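Local coordinates for protein unknown (Klebsiella pneumoniae, PDB 2A2L) that is of unknown function but probably binds or helps degrade haem, like other HbpS-like proteins, at residues S59-I62 against S63-A67; E79-S82 against A83-G87; Y91-Q94 against L95-Q98; G124-V127 against E128-Q131. One frame throughout, in Å; residues are numbered along the deposited sequence.

Interaction 1. Residues S59-I62 against S63-A67; sequences SCDI and SLNKA
I62 turns CG2 trans to its backbone N, while K66 sets CG beside its N (chi1 -73°) and runs extended, which lays the two side chains alongside each other one helical turn apart. CG2 of I62 meets CE of K66 at 3.7 Å, and CG of K66 passes 3.3 Å from the carbonyl O of I62. The lysine tip continues past the isoleucine to polar partners: D130 in a salt bridge, and the carbonyl oxygens of V122 and G105. The S63 hydroxyl bonds to S38 and G121.

D61 and N65 form a second pair four residues apart. Their carboxylate and amide planes stand 64° to each other, with CG of D61 3.8 Å from ND2 of N65. A water spans the gap, donating to OD2 of D61 at 3.1 Å and accepting weakly from ND2 of N65, whose OD1 is taken by R100. Under both pairs run backbone bonds, among them N65 N to D61 O at 2.8 Å and K66 N to I62 O at 2.9 Å. The i to i+4 backbone bonds and paired side chains are those of an alpha helix, here helix 59-72, which packs against the antiparallel sheet of this HbpS-like, GAF-clan domain.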
ATOM      1  N   SER A  59       2.349  18.606  -5.826  1.00 22.54           N
ATOM      2  CA  SER A  59       1.109  19.267  -5.449  1.00 22.52           C
ATOM      3  C   SER A  59      -0.204  18.678  -5.999  1.00 22.48           C
ATOM      4  O   SER A  59      -1.257  19.160  -5.643  1.00 22.48           O
ATOM      5  CB  SER A  59       1.195  20.778  -5.710  1.00 22.52           C
ATOM      6  OG  SER A  59       2.241  21.393  -4.965  1.00 22.53           O
ATOM      7  N   CYS A  60      -0.150  17.664  -6.860  1.00 22.49           N
ATOM      8  CA  CYS A  60      -1.383  17.044  -7.384  1.00 22.57           C
ATOM      9  C   CYS A  60      -2.155  16.200  -6.380  1.00 22.45           C
ATOM     10  O   CYS A  60      -3.369  16.342  -6.294  1.00 22.46           O
ATOM     11  CB  CYS A  60      -1.167  16.200  -8.644  1.00 22.47           C
ATOM     12  SG  CYS A  60       0.175  16.683  -9.708  1.00 23.24           S
ATOM     13  N   ASP A  61      -1.463  15.294  -5.689  1.00 22.39           N
ATOM     14  CA  ASP A  61      -2.037  14.520  -4.579  1.00 22.42           C
ATOM     15  C   ASP A  61      -2.546  15.485  -3.507  1.00 22.36           C
ATOM     16  O   ASP A  61      -3.726  15.468  -3.139  1.00 22.29           O
ATOM     17  CB  ASP A  61      -0.954  13.596  -3.955  1.00 22.42           C
ATOM     18  CG  ASP A  61      -1.443  12.162  -3.713  1.00 22.61           C
ATOM     19  OD1 ASP A  61      -2.368  11.708  -4.427  1.00 42.06           O
ATOM     20  OD2 ASP A  61      -0.885  11.481  -2.819  1.00 32.99           O
ATOM     21  N   ILE A  62      -1.643  16.337  -3.025  1.00 22.36           N
ATOM     22  CA  ILE A  62      -2.000  17.367  -2.045  1.00 22.36           C
ATOM     23  C   ILE A  62      -3.278  18.107  -2.427  1.00 22.35           C
ATOM     24  O   ILE A  62      -4.206  18.183  -1.632  1.00 22.43           O
ATOM     25  CB  ILE A  62      -0.883  18.425  -1.844  1.00 22.35           C
ATOM     26  CG1 ILE A  62       0.389  17.777  -1.322  1.00 22.24           C
ATOM     27  CG2 ILE A  62      -1.364  19.509  -0.870  1.00 22.21           C
ATOM     28  CD1 ILE A  62       1.622  18.645  -1.513  1.00  6.74           C
ATOM     29  N   SER A  63      -3.318  18.651  -3.637  1.00 22.35           N
ATOM     30  CA  SER A  63      -4.463  19.459  -4.070  1.00 22.35           C
ATOM     31  C   SER A  63      -5.766  18.678  -4.097  1.00 22.26           C
ATOM     32  O   SER A  63      -6.787  19.152  -3.579  1.00 22.31           O
ATOM     33  CB  SER A  63      -4.201  20.106  -5.429  1.00 22.32           C
ATOM     34  OG  SER A  63      -5.425  20.344  -6.105  1.00 22.56           O
ATOM     35  N   LEU A  64      -5.733  17.482  -4.692  1.00 22.20           N
ATOM     36  CA  LEU A  64      -6.866  16.527  -4.604  1.00 22.11           C
ATOM     37  C   LEU A  64      -7.288  16.240  -3.168  1.00 22.01           C
ATOM     38  O   LEU A  64      -8.450  16.372  -2.806  1.00 22.07           O
ATOM     39  CB  LEU A  64      -6.558  15.216  -5.345  1.00 22.11           C
ATOM     40  CG  LEU A  64      -7.697  14.194  -5.465  1.00 22.16           C
ATOM     41  CD1 LEU A  64      -8.858  14.773  -6.263  1.00  5.05           C
ATOM     42  CD2 LEU A  64      -7.238  12.832  -6.042  1.00 22.17           C
ATOM     43  N   ASN A  65      -6.351  15.875  -2.321  1.00 21.94           N
ATOM     44  CA  ASN A  65      -6.749  15.501  -0.963  1.00 21.84           C
ATOM     45  C   ASN A  65      -7.238  16.625  -0.084  1.00 21.75           C
ATOM     46  O   ASN A  65      -8.013  16.390   0.830  1.00 21.69           O
ATOM     47  CB  ASN A  65      -5.657  14.709  -0.281  1.00 21.81           C
ATOM     48  CG  ASN A  65      -5.361  13.453  -1.009  1.00 21.95           C
ATOM     49  OD1 ASN A  65      -6.279  12.762  -1.497  1.00 24.69           O
ATOM     50  ND2 ASN A  65      -4.087  13.140  -1.120  1.00 15.60           N
ATOM     51  N   LYS A  66      -6.786  17.840  -0.370  1.00 21.68           N
ATOM     52  CA  LYS A  66      -7.363  19.021   0.251  1.00 21.67           C
ATOM     53  C   LYS A  66      -8.820  19.124  -0.112  1.00 21.66           C
ATOM     54  O   LYS A  66      -9.615  19.462   0.733  1.00 21.65           O
ATOM     55  CB  LYS A  66      -6.627  20.301  -0.158  1.00 21.65           C
ATOM     56  CG  LYS A  66      -5.258  20.458   0.485  1.00 21.56           C
ATOM     57  CD  LYS A  66      -4.498  21.632  -0.112  1.00 16.54           C
ATOM     58  CE  LYS A  66      -3.358  22.109   0.782  1.00 15.32           C
ATOM     59  NZ  LYS A  66      -2.657  23.250   0.115  1.00 14.14           N
ATOM     60  N   ALA A  67      -9.177  18.810  -1.357  1.00 21.70           N
ATOM     61  CA  ALA A  67     -10.582  18.895  -1.763  1.00 21.77           C
ATOM     62  C   ALA A  67     -11.363  17.796  -1.043  1.00 21.81           C
ATOM     63  O   ALA A  67     -12.402  18.051  -0.421  1.00 21.83           O
ATOM     64  CB  ALA A  67     -10.741  18.782  -3.293  1.00 21.72           C
TER
HETATM   65  O   HOH W   1      -3.388   9.952  -1.674  1.00 21.36           O

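Interaction 2. Residues E79-S82 against A83-G87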
ATOM      1  N   GLU A  79      -9.073  24.820   9.105  1.00 22.20           N
ATOM      2  CA  GLU A  79      -9.818  24.845  10.346  1.00 22.20           C
ATOM      3  C   GLU A  79      -9.479  23.668  11.256  1.00 22.23           C
ATOM      4  O   GLU A  79      -9.913  23.631  12.408  1.00 22.30           O
ATOM      5  CB  GLU A  79     -11.311  24.864  10.074  1.00 22.21           C
ATOM      6  CG  GLU A  79     -11.845  26.125   9.464  1.00 22.20           C
ATOM      7  CD  GLU A  79     -13.327  26.030   9.241  1.00 25.82           C
ATOM      8  OE1 GLU A  79     -13.760  26.105   8.067  1.00 34.06           O
ATOM      9  OE2 GLU A  79     -14.056  25.827  10.236  1.00 36.03           O
ATOM     10  N   ILE A  80      -8.698  22.713  10.753  1.00 22.21           N
ATOM     11  CA  ILE A  80      -8.326  21.538  11.532  1.00 22.11           C
ATOM     12  C   ILE A  80      -6.888  21.569  12.042  1.00 22.08           C
ATOM     13  O   ILE A  80      -6.509  20.761  12.893  1.00 22.06           O
ATOM     14  CB  ILE A  80      -8.570  20.220  10.766  1.00 22.16           C
ATOM     15  CG1 ILE A  80      -7.883  20.222   9.411  1.00 21.99           C
ATOM     16  CG2 ILE A  80     -10.087  19.867  10.700  1.00 22.22           C
ATOM     17  CD1 ILE A  80      -8.458  19.179   8.426  1.00 22.06           C
ATOM     18  N   THR A  81      -6.102  22.504  11.520  1.00 21.95           N
ATOM     19  CA  THR A  81      -4.716  22.691  11.927  1.00 21.84           C
ATOM     20  C   THR A  81      -4.495  22.730  13.449  1.00 21.81           C
ATOM     21  O   THR A  81      -3.630  22.026  13.967  1.00 21.80           O
ATOM     22  CB  THR A  81      -4.156  23.989  11.305  1.00 21.94           C
ATOM     23  OG1 THR A  81      -4.691  24.153   9.980  1.00 21.56           O
ATOM     24  CG2 THR A  81      -2.632  23.964  11.276  1.00 21.98           C
ATOM     25  N   SER A  82      -5.280  23.537  14.163  1.00 21.66           N
ATOM     26  CA  SER A  82      -5.144  23.658  15.619  1.00 21.57           C
ATOM     27  C   SER A  82      -5.506  22.383  16.396  1.00 21.48           C
ATOM     28  O   SER A  82      -4.978  22.139  17.480  1.00 21.51           O
ATOM     29  CB  SER A  82      -5.962  24.841  16.136  1.00 21.50           C
ATOM     30  OG  SER A  82      -7.184  24.952  15.418  1.00 21.68           O
ATOM     31  N   ALA A  83      -6.396  21.571  15.842  1.00 21.33           N
ATOM     32  CA  ALA A  83      -6.853  20.364  16.529  1.00 21.19           C
ATOM     33  C   ALA A  83      -5.857  19.194  16.461  1.00 21.09           C
ATOM     34  O   ALA A  83      -5.929  18.266  17.269  1.00 21.04           O
ATOM     35  CB  ALA A  83      -8.247  19.932  15.999  1.00 21.22           C
ATOM     36  N   VAL A  84      -4.929  19.247  15.509  1.00 20.93           N
ATOM     37  CA  VAL A  84      -4.068  18.106  15.209  1.00 20.90           C
ATOM     38  C   VAL A  84      -2.614  18.238  15.670  1.00 20.82           C
ATOM     39  O   VAL A  84      -1.808  17.348  15.420  1.00 20.78           O
ATOM     40  CB  VAL A  84      -4.125  17.711  13.713  1.00 20.90           C
ATOM     41  CG1 VAL A  84      -5.587  17.459  13.284  1.00 21.01           C
ATOM     42  CG2 VAL A  84      -3.490  18.806  12.840  1.00 20.86           C
ATOM     43  N   GLN A  85      -2.300  19.345  16.345  1.00 20.74           N
ATOM     44  CA  GLN A  85      -0.972  19.587  16.925  1.00 20.67           C
ATOM     45  C   GLN A  85      -0.732  18.567  18.037  1.00 20.66           C
ATOM     46  O   GLN A  85      -1.692  18.166  18.711  1.00 20.67           O
ATOM     47  CB  GLN A  85      -0.881  21.015  17.514  1.00 20.66           C
ATOM     48  CG  GLN A  85      -1.154  22.166  16.534  1.00 20.52           C
ATOM     49  CD  GLN A  85      -0.391  22.037  15.235  1.00  9.74           C
ATOM     50  OE1 GLN A  85       0.854  22.096  15.195  1.00 13.39           O
ATOM     51  NE2 GLN A  85      -1.120  21.804  14.166  1.00  7.80           N
ATOM     52  N   PRO A  86       0.536  18.131  18.227  1.00 20.63           N
ATOM     53  CA  PRO A  86       0.908  17.378  19.434  1.00 20.63           C
ATOM     54  C   PRO A  86       0.234  17.980  20.664  1.00 20.62           C
ATOM     55  O   PRO A  86       0.183  19.203  20.787  1.00 20.72           O
ATOM     56  CB  PRO A  86       2.431  17.572  19.522  1.00 20.61           C
ATOM     57  CG  PRO A  86       2.882  17.908  18.109  1.00 20.63           C
ATOM     58  CD  PRO A  86       1.674  18.290  17.292  1.00 20.62           C
ATOM     59  N   GLY A  87      -0.323  17.148  21.536  1.00 20.57           N
ATOM     60  CA  GLY A  87      -1.016  17.661  22.707  1.00 20.47           C
ATOM     61  C   GLY A  87      -2.470  18.094  22.527  1.00 20.42           C
ATOM     62  O   GLY A  87      -3.161  18.300  23.521  1.00 20.42           O
TER
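From I80 to V84 the backbone winds through overlapping turns held by weak bonds: the carbonyl O of I80 receives A83 N at 3.1 Å and V84 N at 3.4 Å, and V84 N also reaches O of T81. The shared N-H and the shared acceptor spread the interaction over several weak bonds.

A further polar link comes from a side chain. Q85 folds back at chi2 (-48°), so that its amide returns over the turn it has just left and NE2 donates to the carbonyl O of T81. The modelled separation of NE2 and that oxygen, 2.5 Å, is very short and its exact value is doubtful, but the N-H points well at its target (161°). The oxygen lies close to the amide plane of Q85, whereas NE2 stands above the plane of the T81 carbonyl, 36° out of it. Alongside, CG2 of T81 lies 3.9 Å from NE2 of Q85, the two side chains pointing the same way. V84 fits its branches over the same pair of carbonyls, CG1 lying 3.5 Å from O of I80 and CG2 3.4 Å from O of T81. The hydroxyl of T81 turns to O of I103 and O of H78.

The turns belong to the long connection between helix 59-72 and strand 107-111. I80 packs on L73 just beyond that helix and V84 on I103 ahead of the strand, while Q85 reaches out to Y91 of a neighbouring subunit.

Interaction 3. Residues Y91-Q94 against L95-Q98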
ATOM      1  N   TYR A  91      -4.870  15.029  17.739  1.00 19.61           N
ATOM      2  CA  TYR A  91      -3.501  14.624  17.371  1.00 19.52           C
ATOM      3  C   TYR A  91      -3.495  13.202  16.830  1.00 19.51           C
ATOM      4  O   TYR A  91      -3.922  12.283  17.509  1.00 19.46           O
ATOM      5  CB  TYR A  91      -2.551  14.686  18.585  1.00 19.52           C
ATOM      6  CG  TYR A  91      -1.091  14.319  18.281  1.00 19.45           C
ATOM      7  CD1 TYR A  91      -0.400  14.921  17.206  1.00 13.90           C
ATOM      8  CD2 TYR A  91      -0.395  13.398  19.074  1.00 10.02           C
ATOM      9  CE1 TYR A  91       0.933  14.595  16.918  1.00 17.17           C
ATOM     10  CE2 TYR A  91       0.968  13.084  18.810  1.00  2.00           C
ATOM     11  CZ  TYR A  91       1.610  13.680  17.723  1.00 18.79           C
ATOM     12  OH  TYR A  91       2.926  13.371  17.423  1.00 15.91           O
ATOM     13  N   GLY A  92      -3.002  13.033  15.606  1.00 19.52           N
ATOM     14  CA  GLY A  92      -2.979  11.728  14.945  1.00 19.49           C
ATOM     15  C   GLY A  92      -4.070  11.532  13.901  1.00 19.47           C
ATOM     16  O   GLY A  92      -4.091  10.527  13.206  1.00 19.52           O
ATOM     17  N   LEU A  93      -4.972  12.503  13.773  1.00 19.46           N
ATOM     18  CA  LEU A  93      -5.942  12.531  12.675  1.00 19.39           C
ATOM     19  C   LEU A  93      -5.302  12.473  11.293  1.00 19.36           C
ATOM     20  O   LEU A  93      -5.902  11.959  10.323  1.00 19.39           O
ATOM     21  CB  LEU A  93      -6.783  13.789  12.781  1.00 19.38           C
ATOM     22  CG  LEU A  93      -7.962  13.904  11.829  1.00 19.47           C
ATOM     23  CD1 LEU A  93      -8.846  12.671  11.921  1.00 23.31           C
ATOM     24  CD2 LEU A  93      -8.735  15.156  12.124  1.00 13.67           C
ATOM     25  N   GLN A  94      -4.085  12.999  11.213  1.00 19.29           N
ATOM     26  CA  GLN A  94      -3.356  13.147   9.966  1.00 19.27           C
ATOM     27  C   GLN A  94      -2.785  11.798   9.477  1.00 19.30           C
ATOM     28  O   GLN A  94      -2.284  11.694   8.334  1.00 19.27           O
ATOM     29  CB  GLN A  94      -2.224  14.156  10.166  1.00 19.27           C
ATOM     30  CG  GLN A  94      -1.316  13.839  11.365  1.00 19.16           C
ATOM     31  CD  GLN A  94      -1.702  14.628  12.588  1.00 19.60           C
ATOM     32  OE1 GLN A  94      -2.855  14.576  13.027  1.00 24.77           O
ATOM     33  NE2 GLN A  94      -0.749  15.394  13.139  1.00 14.91           N
ATOM     34  N   LEU A  95      -2.875  10.782  10.344  1.00 19.24           N
ATOM     35  CA  LEU A  95      -2.386   9.451  10.047  1.00 19.28           C
ATOM     36  C   LEU A  95      -3.485   8.531   9.537  1.00 19.25           C
ATOM     37  O   LEU A  95      -3.217   7.492   8.949  1.00 19.23           O
ATOM     38  CB  LEU A  95      -1.692   8.863  11.265  1.00 19.25           C
ATOM     39  CG  LEU A  95      -0.400   9.621  11.592  1.00 19.41           C
ATOM     40  CD1 LEU A  95       0.132   9.175  12.931  1.00 32.36           C
ATOM     41  CD2 LEU A  95       0.652   9.379  10.508  1.00 19.61           C
ATOM     42  N   THR A  96      -4.728   8.947   9.729  1.00 19.30           N
ATOM     43  CA  THR A  96      -5.875   8.145   9.289  1.00 19.28           C
ATOM     44  C   THR A  96      -6.200   8.336   7.811  1.00 19.32           C
ATOM     45  O   THR A  96      -5.607   9.181   7.145  1.00 19.36           O
ATOM     46  CB  THR A  96      -7.110   8.412  10.154  1.00 19.22           C
ATOM     47  OG1 THR A  96      -7.812   9.556   9.660  1.00 19.22           O
ATOM     48  CG2 THR A  96      -6.702   8.621  11.584  1.00 18.97           C
ATOM     49  N   ASN A  97      -7.105   7.504   7.295  1.00 19.42           N
ATOM     50  CA  ASN A  97      -7.560   7.577   5.914  1.00 19.49           C
ATOM     51  C   ASN A  97      -6.471   7.556   4.848  1.00 19.62           C
ATOM     52  O   ASN A  97      -6.516   8.342   3.899  1.00 19.62           O
ATOM     53  CB  ASN A  97      -8.433   8.807   5.732  1.00 19.47           C
ATOM     54  CG  ASN A  97      -9.754   8.638   6.350  1.00 19.31           C
ATOM     55  OD1 ASN A  97     -10.648   8.075   5.740  1.00 17.12           O
ATOM     56  ND2 ASN A  97      -9.897   9.087   7.594  1.00 20.30           N
ATOM     57  N   GLN A  98      -5.485   6.683   5.035  1.00 19.77           N
ATOM     58  CA  GLN A  98      -4.339   6.566   4.142  1.00 19.92           C
ATOM     59  C   GLN A  98      -3.572   7.894   4.010  1.00 20.01           C
ATOM     60  O   GLN A  98      -2.948   8.166   2.975  1.00 20.03           O
ATOM     61  CB  GLN A  98      -4.772   6.014   2.768  1.00 19.91           C
ATOM     62  CG  GLN A  98      -5.033   4.498   2.729  1.00 20.02           C
ATOM     63  CD  GLN A  98      -6.104   4.049   3.714  1.00 42.25           C
ATOM     64  OE1 GLN A  98      -7.231   4.561   3.706  1.00 46.36           O
ATOM     65  NE2 GLN A  98      -5.752   3.102   4.583  1.00 37.67           N
TER
HETATM   66  O   HOH W   2      -4.880  11.681   7.309  1.00 23.35           O
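T96 closes back on L93 and G92 through every atom of its side chain. CB lies 3.8 Å from the carbonyl O of L93. From there OG1 is placed between the backbone N and the carbonyl carbon (chi1 85°), a setting that lets it donate to the same oxygen of L93 at 3.1 Å while standing 4.0 Å from CD1 of L93. The other branch, CG2, comes to 3.6 Å from O of G92. The hydroxyl oxygen also accepts from ND2 of N97 at 3.0 Å, so both its donor and acceptor sides are used.

O of L93 is gripped twice by T96, since T96 N adds a bond of 3.3 Å from the same face of the carbonyl plane, and a water donates to it as well before bridging to O of T96. One residue earlier, L95 N reaches O of G92 at 3.1 Å, above that carbonyl's plane. Outside the segments, L93 and T96 pack on I62 of a neighbouring subunit, and N97 bonds to S58 of that subunit. The backbone path is that of two overlapping type I beta turns, G92-L95 and L93-T96, reinforced by a threonine hydroxyl at a subunit interface.

Interaction 4. Residues G124-V127 against E128-Q131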
ATOM      1  N   GLY A 124       0.506  24.463  -4.108  1.00 27.24           N
ATOM      2  CA  GLY A 124       1.711  24.785  -4.863  1.00 27.38           C
ATOM      3  C   GLY A 124       2.150  26.230  -4.683  1.00 27.48           C
ATOM      4  O   GLY A 124       3.160  26.658  -5.240  1.00 27.45           O
ATOM      5  N   GLY A 125       1.382  26.995  -3.914  1.00 27.54           N
ATOM      6  CA  GLY A 125       1.871  28.273  -3.425  1.00 27.68           C
ATOM      7  C   GLY A 125       2.277  28.115  -1.979  1.00 27.76           C
ATOM      8  O   GLY A 125       2.427  26.994  -1.500  1.00 27.75           O
ATOM      9  N   THR A 126       2.466  29.245  -1.296  1.00 27.87           N
ATOM     10  CA  THR A 126       2.241  29.335   0.147  1.00 27.97           C
ATOM     11  C   THR A 126       0.816  28.945   0.551  1.00 28.04           C
ATOM     12  O   THR A 126      -0.111  28.991  -0.255  1.00 27.94           O
ATOM     13  CB  THR A 126       2.468  30.771   0.689  1.00 27.96           C
ATOM     14  OG1 THR A 126       1.261  31.543   0.535  1.00 27.97           O
ATOM     15  CG2 THR A 126       3.658  31.440   0.033  1.00 27.85           C
ATOM     16  N   VAL A 127       0.663  28.605   1.824  1.00 28.14           N
ATOM     17  CA  VAL A 127      -0.616  28.158   2.357  1.00 28.31           C
ATOM     18  C   VAL A 127      -1.663  29.266   2.291  1.00 28.36           C
ATOM     19  O   VAL A 127      -2.807  29.028   1.916  1.00 28.34           O
ATOM     20  CB  VAL A 127      -0.445  27.628   3.784  1.00 28.25           C
ATOM     21  CG1 VAL A 127      -1.781  27.323   4.415  1.00 28.53           C
ATOM     22  CG2 VAL A 127       0.371  26.387   3.764  1.00 28.29           C
ATOM     23  N   GLU A 128      -1.245  30.478   2.639  1.00 28.51           N
ATOM     24  CA  GLU A 128      -2.074  31.674   2.489  1.00 28.66           C
ATOM     25  C   GLU A 128      -2.561  31.888   1.060  1.00 28.71           C
ATOM     26  O   GLU A 128      -3.718  32.241   0.862  1.00 28.69           O
ATOM     27  CB  GLU A 128      -1.340  32.934   2.958  1.00 28.61           C
ATOM     28  CG  GLU A 128      -0.512  32.771   4.221  1.00 28.91           C
ATOM     29  CD  GLU A 128       0.974  32.498   3.937  1.00 58.10           C
ATOM     30  OE1 GLU A 128       1.333  31.306   3.771  1.00 62.28           O
ATOM     31  OE2 GLU A 128       1.777  33.467   3.896  1.00 53.23           O
ATOM     32  N   GLN A 129      -1.670  31.701   0.081  1.00 28.83           N
ATOM     33  CA  GLN A 129      -2.034  31.758  -1.335  1.00 28.93           C
ATOM     34  C   GLN A 129      -3.035  30.693  -1.771  1.00 29.03           C
ATOM     35  O   GLN A 129      -4.071  31.020  -2.367  1.00 29.00           O
ATOM     36  CB  GLN A 129      -0.792  31.692  -2.208  1.00 28.96           C
ATOM     37  CG  GLN A 129      -0.032  33.006  -2.265  1.00 28.98           C
ATOM     38  CD  GLN A 129       1.321  32.846  -2.882  1.00 32.67           C
ATOM     39  OE1 GLN A 129       1.854  31.737  -2.959  1.00 33.44           O
ATOM     40  NE2 GLN A 129       1.889  33.951  -3.352  1.00 36.71           N
ATOM     41  N   ASP A 130      -2.723  29.429  -1.471  1.00 29.14           N
ATOM     42  CA  ASP A 130      -3.608  28.297  -1.741  1.00 29.31           C
ATOM     43  C   ASP A 130      -5.041  28.606  -1.318  1.00 29.46           C
ATOM     44  O   ASP A 130      -5.990  28.390  -2.071  1.00 29.46           O
ATOM     45  CB  ASP A 130      -3.123  27.040  -1.018  1.00 29.27           C
ATOM     46  CG  ASP A 130      -1.727  26.620  -1.438  1.00 29.22           C
ATOM     47  OD1 ASP A 130      -1.279  27.045  -2.532  1.00 20.58           O
ATOM     48  OD2 ASP A 130      -1.076  25.867  -0.674  1.00  6.70           O
ATOM     49  N   GLN A 131      -5.171  29.149  -0.113  1.00 29.67           N
ATOM     50  CA  GLN A 131      -6.453  29.378   0.503  1.00 29.91           C
ATOM     51  C   GLN A 131      -7.179  30.579  -0.141  1.00 30.06           C
ATOM     52  O   GLN A 131      -8.408  30.597  -0.217  1.00 30.08           O
ATOM     53  CB  GLN A 131      -6.246  29.581   1.998  1.00 29.83           C
ATOM     54  CG  GLN A 131      -7.468  29.302   2.810  1.00 29.96           C
ATOM     55  CD  GLN A 131      -7.380  29.888   4.198  1.00 41.03           C
ATOM     56  OE1 GLN A 131      -6.316  29.852   4.845  1.00 28.36           O
ATOM     57  NE2 GLN A 131      -8.507  30.432   4.676  1.00 32.28           N
TER
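A capping box opens helix 127-143, with T126 as N-cap and Q129 as its partner. The hydroxyl OG1 of T126 accepts from the backbone N of Q129 at 3.0 Å along a fairly straight path, and in return OE1 of Q129 accepts from T126 N at 3.1 Å. The glutamine runs extended beyond CG, which carries its amide back past the threonine; its OE1 also lies 3.5 Å from the methyl CG2 of T126. The same threonine hydroxyl donates weakly to OE1 of E128, whose chain bends sharply at chi2 (96°) to bring the carboxylate round to it.

D130 extends the cap to G125, ahead of it. Its OD1 receives the N-H of G125 at 3.0 Å through the syn lone pair, the side of the other carboxylate oxygen, while D130 N bonds to O of T126 at 2.9 Å in a nearly linear N-H...O contact (177°). OD2 of D130 pairs with K66, and both E128 and D130 would probably also interact favourably with the positive helix end. At G124 (phi 119°) a side chain would collide with the preceding carbonyl O.

The whole unit makes the corner between strand 116-123 and helix 127-143. Q129 packs on V33, in the link between helix 14-30 and strand 36-41, Q131 touches H78 past helix 59-72, and V127 meets L90 of a neighbouring subunit.

Interactions 1 and 4 join directly in the body of the chain: NZ of K66 lies 3.2 Å from OD2 of D130 in a salt bridge, tying helix 59-72 to the capped start of helix 127-143, and OG of S59 packs on CA of G124. Interactions 2 and 3 form a second pair in the long connection before strand 107-111, with centres about 11 Å apart; NE2 of Q94 probably bonds to O of V84 at 3.2 Å, and the ring of Y91 packs there too. Within one chain interactions 1 and 3 stay about 7 Å apart at their nearest atoms, but the assembly brings them together: D61 packs on Q98 of a neighbouring subunit.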